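Local structure of 462aa long hypothetical selenium-binding protein (Sulfolobus tokodaii, 2ECE) at residues Leu246-Leu256 with Phe268-Lys276; Ala318-Ile326 with Tyr336-Glu344. The protein is of unknown function but belongs to the selenium-binding protein family of beta-propellers, and so may bind selenium. All coordinates share one frame; numbering follows the deposited sequence.

Interaction 1: residues Leu246-Leu256 with Phe268-Lys276; sequences LGEENRMALEL and FINMVVSLK
M271 folds over A253 and shows how a flexible thioether can fill the space beside a strand whose own residue is small. It has the largest buried surface of the pair, followed by I269 and R251. Bends at chi2 (-47°) and chi3 (-62°) curl the M271 chain back, bringing SD to 3.5 Å from A253 CB and laying CE against the backbone between R251 and M252. L246 crosses this chain at about a right angle. Its CD1 also presses on I269, 3.5 Å from CG2. I269, extended with CG1 anti to the backbone N (chi1 -175°), pushes CD1 between A253 CB and L256 CD2, each 3.8 Å away. R251 works on the other side of the sheet: L275 CD1 sits 3.8 Å above the centre of one guanidinium face, while NH1 reaches back to the carbonyls of E248 and N250. Backbone bonds zip the antiparallel strands together, R251 N to V273 O at 2.8 Å and V272 N to M252 O at 3.1 Å among them. The hairpin forms the first two strands of a five-stranded propeller sheet; strand 280-288 follows on the far side of 268-274, its W283 touching N250 and M271.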
ATOM      1  N   LEU A 246      -0.226  19.318   3.299  1.00 24.19           N
ATOM      2  CA  LEU A 246       1.007  19.062   2.560  1.00 25.92           C
ATOM      3  C   LEU A 246       1.065  19.809   1.228  1.00 27.09           C
ATOM      4  O   LEU A 246       1.126  19.197   0.161  1.00 26.91           O
ATOM      5  CB  LEU A 246       1.152  17.556   2.332  1.00 24.09           C
ATOM      6  CG  LEU A 246       0.964  16.771   3.637  1.00 25.63           C
ATOM      7  CD1 LEU A 246       0.993  15.279   3.375  1.00 24.52           C
ATOM      8  CD2 LEU A 246       2.053  17.170   4.627  1.00 24.61           C
ATOM      9  N   GLY A 247       1.056  21.137   1.305  1.00 28.13           N
ATOM     10  CA  GLY A 247       1.101  21.956   0.108  1.00 29.81           C
ATOM     11  C   GLY A 247      -0.303  22.306  -0.348  1.00 31.06           C
ATOM     12  O   GLY A 247      -1.058  21.425  -0.766  1.00 29.60           O
ATOM     13  N   GLU A 248      -0.663  23.588  -0.268  1.00 32.55           N
ATOM     14  CA  GLU A 248      -1.998  24.032  -0.677  1.00 34.86           C
ATOM     15  C   GLU A 248      -2.371  23.543  -2.070  1.00 33.96           C
ATOM     16  O   GLU A 248      -3.535  23.255  -2.338  1.00 33.94           O
ATOM     17  CB  GLU A 248      -2.100  25.561  -0.680  1.00 38.66           C
ATOM     18  CG  GLU A 248      -2.474  26.228   0.636  1.00 45.22           C
ATOM     19  CD  GLU A 248      -2.550  27.746   0.489  1.00 48.84           C
ATOM     20  OE1 GLU A 248      -1.800  28.292  -0.351  1.00 51.11           O
ATOM     21  OE2 GLU A 248      -3.342  28.395   1.209  1.00 51.08           O
ATOM     22  N   GLU A 249      -1.382  23.448  -2.955  1.00 32.59           N
ATOM     23  CA  GLU A 249      -1.640  23.038  -4.331  1.00 32.09           C
ATOM     24  C   GLU A 249      -1.546  21.543  -4.630  1.00 31.27           C
ATOM     25  O   GLU A 249      -1.811  21.125  -5.758  1.00 31.72           O
ATOM     26  CB  GLU A 249      -0.703  23.788  -5.285  1.00 32.65           C
ATOM     27  CG  GLU A 249       0.676  23.153  -5.432  1.00 35.01           C
ATOM     28  CD  GLU A 249       1.606  23.431  -4.261  1.00 36.64           C
ATOM     29  OE1 GLU A 249       1.127  23.817  -3.174  1.00 37.62           O
ATOM     30  OE2 GLU A 249       2.829  23.252  -4.431  1.00 37.96           O
ATOM     31  N   ASN A 250      -1.170  20.732  -3.647  1.00 29.20           N
ATOM     32  CA  ASN A 250      -1.050  19.293  -3.890  1.00 27.65           C
ATOM     33  C   ASN A 250      -2.337  18.530  -3.600  1.00 26.21           C
ATOM     34  O   ASN A 250      -3.153  18.956  -2.784  1.00 25.23           O
ATOM     35  CB  ASN A 250       0.090  18.697  -3.056  1.00 26.53           C
ATOM     36  CG  ASN A 250       1.434  19.326  -3.373  1.00 26.90           C
ATOM     37  OD1 ASN A 250       1.822  19.431  -4.536  1.00 28.15           O
ATOM     38  ND2 ASN A 250       2.156  19.739  -2.334  1.00 22.54           N
ATOM     39  N   ARG A 251      -2.510  17.398  -4.273  1.00 25.76           N
ATOM     40  CA  ARG A 251      -3.689  16.565  -4.080  1.00 24.67           C
ATOM     41  C   ARG A 251      -3.343  15.073  -4.012  1.00 23.57           C
ATOM     42  O   ARG A 251      -2.420  14.594  -4.668  1.00 22.72           O
ATOM     43  CB  ARG A 251      -4.703  16.815  -5.202  1.00 25.10           C
ATOM     44  CG  ARG A 251      -5.324  18.209  -5.182  1.00 25.22           C
ATOM     45  CD  ARG A 251      -6.150  18.430  -3.923  1.00 26.06           C
ATOM     46  NE  ARG A 251      -6.855  19.711  -3.932  1.00 29.08           N
ATOM     47  CZ  ARG A 251      -6.291  20.887  -3.666  1.00 30.69           C
ATOM     48  NH1 ARG A 251      -5.001  20.956  -3.359  1.00 27.72           N
ATOM     49  NH2 ARG A 251      -7.022  22.000  -3.707  1.00 29.55           N
ATOM     50  N   MET A 252      -4.125  14.359  -3.213  1.00 22.84           N
ATOM     51  CA  MET A 252      -3.974  12.937  -2.987  1.00 21.71           C
ATOM     52  C   MET A 252      -2.805  12.662  -2.031  1.00 21.28           C
ATOM     53  O   MET A 252      -1.685  12.367  -2.458  1.00 20.36           O
ATOM     54  CB  MET A 252      -3.750  12.212  -4.317  1.00 22.40           C
ATOM     55  CG  MET A 252      -4.905  12.359  -5.314  1.00 22.92           C
ATOM     56  SD  MET A 252      -4.758  11.306  -6.772  1.00 23.51           S
ATOM     57  CE  MET A 252      -5.642  12.284  -8.028  1.00 23.56           C
ATOM     58  N   ALA A 253      -3.125  12.623  -0.739  1.00 20.13           N
ATOM     59  CA  ALA A 253      -2.150  12.340   0.306  1.00 18.88           C
ATOM     60  C   ALA A 253      -2.378  10.838   0.524  1.00 18.98           C
ATOM     61  O   ALA A 253      -3.295  10.473   1.275  1.00 18.88           O
ATOM     62  CB  ALA A 253      -2.488  13.144   1.570  1.00 18.85           C
ATOM     63  N   LEU A 254      -1.558   9.978  -0.079  1.00 18.67           N
ATOM     64  CA  LEU A 254      -1.761   8.558   0.010  1.00 17.89           C
ATOM     65  C   LEU A 254      -1.023   7.847   1.184  1.00 18.41           C
ATOM     66  O   LEU A 254      -1.541   7.784   2.308  1.00 18.04           O
ATOM     67  CB  LEU A 254      -1.411   7.914  -1.416  1.00 16.45           C
ATOM     68  CG  LEU A 254      -2.357   8.513  -2.496  1.00 17.76           C
ATOM     69  CD1 LEU A 254      -2.260   7.604  -3.690  1.00 13.71           C
ATOM     70  CD2 LEU A 254      -3.833   8.617  -2.054  1.00 15.30           C
ATOM     71  N   GLU A 255      -0.045   7.014   0.760  1.00 18.49           N
ATOM     72  CA  GLU A 255       0.712   6.108   1.621  1.00 18.69           C
ATOM     73  C   GLU A 255       1.542   6.654   2.739  1.00 19.53           C
ATOM     74  O   GLU A 255       2.459   7.471   2.525  1.00 19.26           O
ATOM     75  CB  GLU A 255       1.594   5.169   0.752  1.00 18.04           C
ATOM     76  CG  GLU A 255       0.873   4.342  -0.320  1.00 19.53           C
ATOM     77  CD  GLU A 255      -0.094   3.303   0.236  1.00 20.49           C
ATOM     78  OE1 GLU A 255       0.169   2.761   1.326  1.00 21.67           O
ATOM     79  OE2 GLU A 255      -1.112   3.009  -0.429  1.00 20.41           O
ATOM     80  N   LEU A 256       1.252   6.157   3.940  1.00 17.04           N
ATOM     81  CA  LEU A 256       1.913   6.633   5.163  1.00 16.84           C
ATOM     82  C   LEU A 256       2.953   5.655   5.639  1.00 16.68           C
ATOM     83  O   LEU A 256       2.633   4.488   5.874  1.00 17.02           O
ATOM     84  CB  LEU A 256       0.884   6.861   6.289  1.00 16.09           C
ATOM     85  CG  LEU A 256       0.081   8.158   6.215  1.00 15.53           C
ATOM     86  CD1 LEU A 256      -1.172   8.060   7.065  1.00 15.92           C
ATOM     87  CD2 LEU A 256       0.967   9.308   6.670  1.00 14.77           C
ATOM     88  N   PHE A 268       7.265   9.155   6.241  1.00 17.97           N
ATOM     89  CA  PHE A 268       7.006   9.816   4.964  1.00 18.75           C
ATOM     90  C   PHE A 268       5.594   9.599   4.436  1.00 20.70           C
ATOM     91  O   PHE A 268       4.836   8.761   4.944  1.00 18.52           O
ATOM     92  CB  PHE A 268       7.985   9.319   3.894  1.00 19.85           C
ATOM     93  CG  PHE A 268       9.433   9.547   4.234  1.00 21.12           C
ATOM     94  CD1 PHE A 268      10.127   8.643   5.035  1.00 21.33           C
ATOM     95  CD2 PHE A 268      10.104  10.671   3.748  1.00 23.00           C
ATOM     96  CE1 PHE A 268      11.476   8.853   5.349  1.00 23.25           C
ATOM     97  CE2 PHE A 268      11.453  10.894   4.053  1.00 21.99           C
ATOM     98  CZ  PHE A 268      12.139   9.982   4.857  1.00 23.40           C
ATOM     99  N   ILE A 269       5.256  10.383   3.415  1.00 18.98           N
ATOM    100  CA  ILE A 269       3.975  10.284   2.728  1.00 19.66           C
ATOM    101  C   ILE A 269       4.138  10.909   1.349  1.00 21.08           C
ATOM    102  O   ILE A 269       4.877  11.888   1.176  1.00 19.63           O
ATOM    103  CB  ILE A 269       2.820  11.004   3.469  1.00 19.92           C
ATOM    104  CG1 ILE A 269       1.502  10.734   2.730  1.00 20.52           C
ATOM    105  CG2 ILE A 269       3.070  12.500   3.529  1.00 19.73           C
ATOM    106  CD1 ILE A 269       0.259  11.253   3.445  1.00 17.49           C
ATOM    107  N   ASN A 270       3.465  10.324   0.367  1.00 21.01           N
ATOM    108  CA  ASN A 270       3.529  10.826  -0.992  1.00 20.53           C
ATOM    109  C   ASN A 270       2.289  11.634  -1.368  1.00 22.37           C
ATOM    110  O   ASN A 270       1.159  11.271  -1.016  1.00 22.48           O
ATOM    111  CB  ASN A 270       3.700   9.658  -1.975  1.00 19.13           C
ATOM    112  CG  ASN A 270       2.564   8.633  -1.890  1.00 20.55           C
ATOM    113  OD1 ASN A 270       2.238   8.130  -0.812  1.00 19.98           O
ATOM    114  ND2 ASN A 270       1.972   8.312  -3.032  1.00 16.84           N
ATOM    115  N   MET A 271       2.523  12.754  -2.045  1.00 20.98           N
ATOM    116  CA  MET A 271       1.457  13.605  -2.553  1.00 22.02           C
ATOM    117  C   MET A 271       1.563  13.305  -4.036  1.00 22.31           C
ATOM    118  O   MET A 271       2.576  13.616  -4.660  1.00 21.98           O
ATOM    119  CB  MET A 271       1.744  15.085  -2.291  1.00 22.10           C
ATOM    120  CG  MET A 271       1.495  15.531  -0.863  1.00 21.72           C
ATOM    121  SD  MET A 271      -0.104  14.971  -0.189  1.00 23.69           S
ATOM    122  CE  MET A 271      -1.263  15.776  -1.278  1.00 21.39           C
ATOM    123  N   VAL A 272       0.527  12.687  -4.594  1.00 21.73           N
ATOM    124  CA  VAL A 272       0.544  12.284  -5.998  1.00 23.05           C
ATOM    125  C   VAL A 272       0.673  13.361  -7.074  1.00 23.55           C
ATOM    126  O   VAL A 272       1.489  13.226  -7.987  1.00 23.98           O
ATOM    127  CB  VAL A 272      -0.696  11.419  -6.341  1.00 23.48           C
ATOM    128  CG1 VAL A 272      -0.635  10.975  -7.800  1.00 23.54           C
ATOM    129  CG2 VAL A 272      -0.747  10.199  -5.423  1.00 21.84           C
ATOM    130  N   VAL A 273      -0.113  14.424  -6.984  1.00 23.81           N
ATOM    131  CA  VAL A 273      -0.055  15.431  -8.031  1.00 26.19           C
ATOM    132  C   VAL A 273      -0.267  16.872  -7.578  1.00 27.32           C
ATOM    133  O   VAL A 273      -1.107  17.161  -6.723  1.00 27.43           O
ATOM    134  CB  VAL A 273      -1.074  15.085  -9.139  1.00 26.45           C
ATOM    135  CG1 VAL A 273      -2.457  14.945  -8.536  1.00 27.55           C
ATOM    136  CG2 VAL A 273      -1.066  16.151 -10.227  1.00 27.95           C
ATOM    137  N   SER A 274       0.519  17.773  -8.161  1.00 28.01           N
ATOM    138  CA  SER A 274       0.422  19.192  -7.860  1.00 28.46           C
ATOM    139  C   SER A 274      -0.491  19.848  -8.879  1.00 28.96           C
ATOM    140  O   SER A 274      -0.367  19.599 -10.074  1.00 29.37           O
ATOM    141  CB  SER A 274       1.802  19.848  -7.931  1.00 29.17           C
ATOM    142  OG  SER A 274       1.675  21.254  -8.066  1.00 29.82           O
ATOM    143  N   LEU A 275      -1.410  20.683  -8.413  1.00 29.73           N
ATOM    144  CA  LEU A 275      -2.318  21.365  -9.324  1.00 31.76           C
ATOM    145  C   LEU A 275      -1.601  22.481 -10.083  1.00 32.99           C
ATOM    146  O   LEU A 275      -2.154  23.045 -11.025  1.00 33.88           O
ATOM    147  CB  LEU A 275      -3.508  21.952  -8.562  1.00 30.30           C
ATOM    148  CG  LEU A 275      -4.473  20.965  -7.899  1.00 30.85           C
ATOM    149  CD1 LEU A 275      -5.643  21.724  -7.315  1.00 30.45           C
ATOM    150  CD2 LEU A 275      -4.961  19.950  -8.918  1.00 32.22           C
ATOM    151  N   LYS A 276      -0.374  22.794  -9.672  1.00 34.26           N
ATOM    152  CA  LYS A 276       0.405  23.848 -10.322  1.00 35.27           C
ATOM    153  C   LYS A 276       1.218  23.349 -11.514  1.00 35.29           C
ATOM    154  O   LYS A 276       1.230  23.982 -12.574  1.00 35.23           O
ATOM    155  CB  LYS A 276       1.361  24.506  -9.323  1.00 35.50           C
ATOM    156  CG  LYS A 276       2.259  25.573  -9.949  1.00 38.08           C
ATOM    157  CD  LYS A 276       3.467  25.898  -9.073  1.00 39.65           C
ATOM    158  CE  LYS A 276       4.365  26.949  -9.731  1.00 42.50           C
ATOM    159  NZ  LYS A 276       5.666  27.150  -9.014  1.00 42.85           N
TER
HETATM  160  O   HOH W   1       3.708  22.399  -6.685  1.00 38.84           O

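Interaction 2: residues Ala318-Ile326 with Tyr336-Glu344; sequences AVPPLVTDI and YLSLWGIGE
Backbone bonds between L322 and W340 and between P321 and G341 illustrate how two segments of one chain can stay joined where regular strand pairing lapses. W340 N gives its hydrogen to L322 O at 3.0 Å and G341 N to P321 O at 2.8 Å, both donors standing above the carbonyl planes. Farther along, S338 N bonds to D325 O at 3.2 Å, and D325 N makes only a weak bond to S338 OG, whose stronger partner is Q384 O.

CA-H...O contacts supplement these: V323 CA approaches S338 O to 3.2 Å, and G341 CA meets P320 O. A side chain on G341 would run into that same carbonyl.

Apolar contacts fill in the rest. V323, with CG1 anti to its nitrogen (chi1 174°), forks over S338 O, CG1 going to L337 CD1 and CG2 to L339 CG, 4.0 Å in each case. An alanine here would lose both branches and is likely to open a gap between the two leucines. P321 CB packs on L339 CD2 at 3.7 Å and also meets I342 CD1; I326 CG2 lies alongside L337 CD2, 3.6 Å away.

The contact bridges two propeller sheets: 318-319 is the last strand of one, while I326 begins the next and pairs with 334-339. I282 of strand 280-288 and I300 of strand 291-304 both touch V323 and L337, and Y410 meets the W340 ring edge-to-face.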
ATOM      1  N   ALA A 318       2.457  16.420 -21.255  1.00 39.30           N
ATOM      2  CA  ALA A 318       3.461  16.001 -20.287  1.00 36.57           C
ATOM      3  C   ALA A 318       2.992  14.727 -19.592  1.00 34.66           C
ATOM      4  O   ALA A 318       1.815  14.373 -19.648  1.00 33.65           O
ATOM      5  CB  ALA A 318       3.693  17.107 -19.261  1.00 35.79           C
ATOM      6  N   VAL A 319       3.926  14.033 -18.952  1.00 32.81           N
ATOM      7  CA  VAL A 319       3.610  12.808 -18.227  1.00 31.58           C
ATOM      8  C   VAL A 319       3.933  13.070 -16.764  1.00 30.31           C
ATOM      9  O   VAL A 319       5.089  13.303 -16.407  1.00 32.00           O
ATOM     10  CB  VAL A 319       4.460  11.617 -18.715  1.00 31.78           C
ATOM     11  CG1 VAL A 319       4.070  10.346 -17.957  1.00 30.48           C
ATOM     12  CG2 VAL A 319       4.272  11.424 -20.216  1.00 31.34           C
ATOM     13  N   PRO A 320       2.913  13.059 -15.897  1.00 29.47           N
ATOM     14  CA  PRO A 320       3.191  13.308 -14.483  1.00 27.84           C
ATOM     15  C   PRO A 320       3.890  12.072 -13.938  1.00 26.14           C
ATOM     16  O   PRO A 320       3.668  10.964 -14.433  1.00 25.77           O
ATOM     17  CB  PRO A 320       1.796  13.496 -13.880  1.00 29.12           C
ATOM     18  CG  PRO A 320       0.917  13.827 -15.086  1.00 29.41           C
ATOM     19  CD  PRO A 320       1.470  12.903 -16.124  1.00 27.81           C
ATOM     20  N   PRO A 321       4.768  12.242 -12.939  1.00 24.10           N
ATOM     21  CA  PRO A 321       5.433  11.054 -12.412  1.00 23.17           C
ATOM     22  C   PRO A 321       4.415  10.128 -11.753  1.00 21.66           C
ATOM     23  O   PRO A 321       4.537   8.908 -11.837  1.00 21.19           O
ATOM     24  CB  PRO A 321       6.436  11.633 -11.415  1.00 23.95           C
ATOM     25  CG  PRO A 321       5.761  12.897 -10.959  1.00 24.66           C
ATOM     26  CD  PRO A 321       5.253  13.457 -12.263  1.00 24.55           C
ATOM     27  N   LEU A 322       3.397  10.725 -11.133  1.00 21.72           N
ATOM     28  CA  LEU A 322       2.348   9.982 -10.435  1.00 21.45           C
ATOM     29  C   LEU A 322       2.940   8.983  -9.452  1.00 21.37           C
ATOM     30  O   LEU A 322       2.825   7.767  -9.634  1.00 20.93           O
ATOM     31  CB  LEU A 322       1.442   9.241 -11.422  1.00 20.24           C
ATOM     32  CG  LEU A 322       0.629  10.084 -12.410  1.00 19.79           C
ATOM     33  CD1 LEU A 322      -0.167   9.160 -13.331  1.00 18.96           C
ATOM     34  CD2 LEU A 322      -0.298  11.020 -11.647  1.00 18.16           C
ATOM     35  N   VAL A 323       3.592   9.502  -8.419  1.00 21.29           N
ATOM     36  CA  VAL A 323       4.175   8.650  -7.388  1.00 22.30           C
ATOM     37  C   VAL A 323       3.000   8.189  -6.537  1.00 21.10           C
ATOM     38  O   VAL A 323       2.438   8.976  -5.773  1.00 22.07           O
ATOM     39  CB  VAL A 323       5.181   9.436  -6.524  1.00 21.26           C
ATOM     40  CG1 VAL A 323       5.668   8.570  -5.362  1.00 22.31           C
ATOM     41  CG2 VAL A 323       6.375   9.867  -7.391  1.00 21.32           C
ATOM     42  N   THR A 324       2.630   6.917  -6.682  1.00 20.64           N
ATOM     43  CA  THR A 324       1.492   6.353  -5.960  1.00 20.01           C
ATOM     44  C   THR A 324       1.808   5.490  -4.732  1.00 19.95           C
ATOM     45  O   THR A 324       0.942   5.296  -3.877  1.00 18.45           O
ATOM     46  CB  THR A 324       0.617   5.521  -6.910  1.00 19.59           C
ATOM     47  OG1 THR A 324       1.432   4.549  -7.573  1.00 19.39           O
ATOM     48  CG2 THR A 324      -0.051   6.416  -7.948  1.00 19.97           C
ATOM     49  N   ASP A 325       3.024   4.958  -4.647  1.00 18.07           N
ATOM     50  CA  ASP A 325       3.399   4.144  -3.496  1.00 18.79           C
ATOM     51  C   ASP A 325       4.826   4.421  -3.025  1.00 20.42           C
ATOM     52  O   ASP A 325       5.687   4.834  -3.810  1.00 19.88           O
ATOM     53  CB  ASP A 325       3.254   2.647  -3.814  1.00 17.56           C
ATOM     54  CG  ASP A 325       3.371   1.771  -2.566  1.00 18.95           C
ATOM     55  OD1 ASP A 325       2.737   2.114  -1.554  1.00 17.82           O
ATOM     56  OD2 ASP A 325       4.078   0.739  -2.592  1.00 20.07           O
ATOM     57  N   ILE A 326       5.057   4.207  -1.731  1.00 18.51           N
ATOM     58  CA  ILE A 326       6.376   4.376  -1.126  1.00 19.35           C
ATOM     59  C   ILE A 326       6.549   3.262  -0.100  1.00 20.17           C
ATOM     60  O   ILE A 326       5.562   2.728   0.423  1.00 18.84           O
ATOM     61  CB  ILE A 326       6.538   5.741  -0.399  1.00 18.70           C
ATOM     62  CG1 ILE A 326       5.408   5.941   0.613  1.00 18.24           C
ATOM     63  CG2 ILE A 326       6.588   6.867  -1.410  1.00 18.98           C
ATOM     64  CD1 ILE A 326       5.662   7.066   1.609  1.00 16.39           C
ATOM     65  N   TYR A 336      11.857   3.840  -1.090  1.00 22.52           N
ATOM     66  CA  TYR A 336      11.617   3.460  -2.478  1.00 22.50           C
ATOM     67  C   TYR A 336      10.316   4.080  -2.950  1.00 23.03           C
ATOM     68  O   TYR A 336       9.343   4.116  -2.199  1.00 20.19           O
ATOM     69  CB  TYR A 336      11.550   1.939  -2.627  1.00 23.59           C
ATOM     70  CG  TYR A 336      12.851   1.243  -2.308  1.00 24.26           C
ATOM     71  CD1 TYR A 336      13.190   0.923  -0.991  1.00 25.42           C
ATOM     72  CD2 TYR A 336      13.765   0.936  -3.320  1.00 25.03           C
ATOM     73  CE1 TYR A 336      14.411   0.311  -0.689  1.00 25.58           C
ATOM     74  CE2 TYR A 336      14.989   0.329  -3.031  1.00 24.91           C
ATOM     75  CZ  TYR A 336      15.306   0.020  -1.716  1.00 25.99           C
ATOM     76  OH  TYR A 336      16.520  -0.564  -1.428  1.00 26.60           O
ATOM     77  N   LEU A 337      10.306   4.585  -4.181  1.00 22.93           N
ATOM     78  CA  LEU A 337       9.101   5.186  -4.732  1.00 23.82           C
ATOM     79  C   LEU A 337       8.819   4.555  -6.078  1.00 24.85           C
ATOM     80  O   LEU A 337       9.734   4.111  -6.777  1.00 23.46           O
ATOM     81  CB  LEU A 337       9.253   6.695  -4.988  1.00 26.77           C
ATOM     82  CG  LEU A 337      10.055   7.743  -4.212  1.00 27.78           C
ATOM     83  CD1 LEU A 337       9.627   9.116  -4.732  1.00 28.16           C
ATOM     84  CD2 LEU A 337       9.820   7.655  -2.726  1.00 29.94           C
ATOM     85  N   SER A 338       7.545   4.522  -6.447  1.00 23.93           N
ATOM     86  CA  SER A 338       7.164   4.009  -7.747  1.00 22.55           C
ATOM     87  C   SER A 338       6.618   5.226  -8.486  1.00 23.19           C
ATOM     88  O   SER A 338       6.013   6.113  -7.877  1.00 21.94           O
ATOM     89  CB  SER A 338       6.084   2.932  -7.616  1.00 22.27           C
ATOM     90  OG  SER A 338       4.885   3.465  -7.069  1.00 22.52           O
ATOM     91  N   LEU A 339       6.872   5.296  -9.786  1.00 24.31           N
ATOM     92  CA  LEU A 339       6.366   6.393 -10.598  1.00 24.03           C
ATOM     93  C   LEU A 339       5.470   5.701 -11.606  1.00 24.54           C
ATOM     94  O   LEU A 339       5.932   5.195 -12.627  1.00 22.07           O
ATOM     95  CB  LEU A 339       7.499   7.141 -11.313  1.00 25.56           C
ATOM     96  CG  LEU A 339       8.239   8.247 -10.550  1.00 27.29           C
ATOM     97  CD1 LEU A 339       9.122   7.641  -9.469  1.00 27.79           C
ATOM     98  CD2 LEU A 339       9.090   9.055 -11.532  1.00 28.02           C
ATOM     99  N   TRP A 340       4.183   5.670 -11.289  1.00 23.77           N
ATOM    100  CA  TRP A 340       3.189   5.011 -12.116  1.00 22.21           C
ATOM    101  C   TRP A 340       2.904   5.731 -13.430  1.00 23.01           C
ATOM    102  O   TRP A 340       2.322   5.150 -14.340  1.00 22.15           O
ATOM    103  CB  TRP A 340       1.899   4.866 -11.313  1.00 21.73           C
ATOM    104  CG  TRP A 340       0.927   3.914 -11.909  1.00 22.21           C
ATOM    105  CD1 TRP A 340       1.091   2.566 -12.074  1.00 22.71           C
ATOM    106  CD2 TRP A 340      -0.396   4.217 -12.363  1.00 22.23           C
ATOM    107  NE1 TRP A 340      -0.057   2.009 -12.599  1.00 21.28           N
ATOM    108  CE2 TRP A 340      -0.983   3.002 -12.788  1.00 21.81           C
ATOM    109  CE3 TRP A 340      -1.142   5.400 -12.457  1.00 22.64           C
ATOM    110  CZ2 TRP A 340      -2.282   2.936 -13.287  1.00 21.81           C
ATOM    111  CZ3 TRP A 340      -2.441   5.331 -12.957  1.00 23.11           C
ATOM    112  CH2 TRP A 340      -2.992   4.109 -13.367  1.00 22.33           C
ATOM    113  N   GLY A 341       3.307   6.995 -13.524  1.00 23.97           N
ATOM    114  CA  GLY A 341       3.080   7.742 -14.748  1.00 24.70           C
ATOM    115  C   GLY A 341       4.271   7.606 -15.676  1.00 23.62           C
ATOM    116  O   GLY A 341       4.169   7.052 -16.769  1.00 22.82           O
ATOM    117  N   ILE A 342       5.419   8.098 -15.222  1.00 24.43           N
ATOM    118  CA  ILE A 342       6.636   8.035 -16.015  1.00 24.34           C
ATOM    119  C   ILE A 342       7.144   6.608 -16.252  1.00 25.52           C
ATOM    120  O   ILE A 342       7.591   6.282 -17.356  1.00 25.84           O
ATOM    121  CB  ILE A 342       7.731   8.904 -15.361  1.00 24.19           C
ATOM    122  CG1 ILE A 342       7.406  10.379 -15.621  1.00 23.58           C
ATOM    123  CG2 ILE A 342       9.111   8.518 -15.893  1.00 25.15           C
ATOM    124  CD1 ILE A 342       8.155  11.344 -14.750  1.00 26.54           C
ATOM    125  N   GLY A 343       7.071   5.760 -15.225  1.00 24.98           N
ATOM    126  CA  GLY A 343       7.516   4.382 -15.363  1.00 24.99           C
ATOM    127  C   GLY A 343       8.835   4.057 -14.682  1.00 25.91           C
ATOM    128  O   GLY A 343       9.774   3.578 -15.325  1.00 26.62           O
ATOM    129  N   GLU A 344       8.913   4.291 -13.375  1.00 26.50           N
ATOM    130  CA  GLU A 344      10.149   4.018 -12.649  1.00 25.91           C
ATOM    131  C   GLU A 344       9.935   3.581 -11.202  1.00 26.12           C
ATOM    132  O   GLU A 344       8.851   3.731 -10.633  1.00 23.10           O
ATOM    133  CB  GLU A 344      11.038   5.273 -12.605  1.00 26.77           C
ATOM    134  CG  GLU A 344      11.407   5.915 -13.941  1.00 28.31           C
ATOM    135  CD  GLU A 344      12.188   7.220 -13.756  1.00 30.30           C
ATOM    136  OE1 GLU A 344      12.381   7.642 -12.593  1.00 31.66           O
ATOM    137  OE2 GLU A 344      12.602   7.828 -14.765  1.00 29.22           O
TER

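How the interactions relate
Interactions 1 and 2 follow one another along the chain, with their centres about 13 Å apart, and together illustrate how a propeller passes from one blade to the next. Interaction 1 is the hairpin that opens the five-stranded sheet; residues 318-319 of interaction 2 close that sheet, and the chain then enters the four-stranded sheet that starts at 326-328. The two contacts meet directly. N270 ND2 probably donates to V323 O at 2.9 Å, and E255 packs against D325 and I326. R257, just beyond the first hairpin segment, forms salt bridges with both E255 and D325, so hydrogen bonds and salt bridges as well as packing tie the neighbouring blades together.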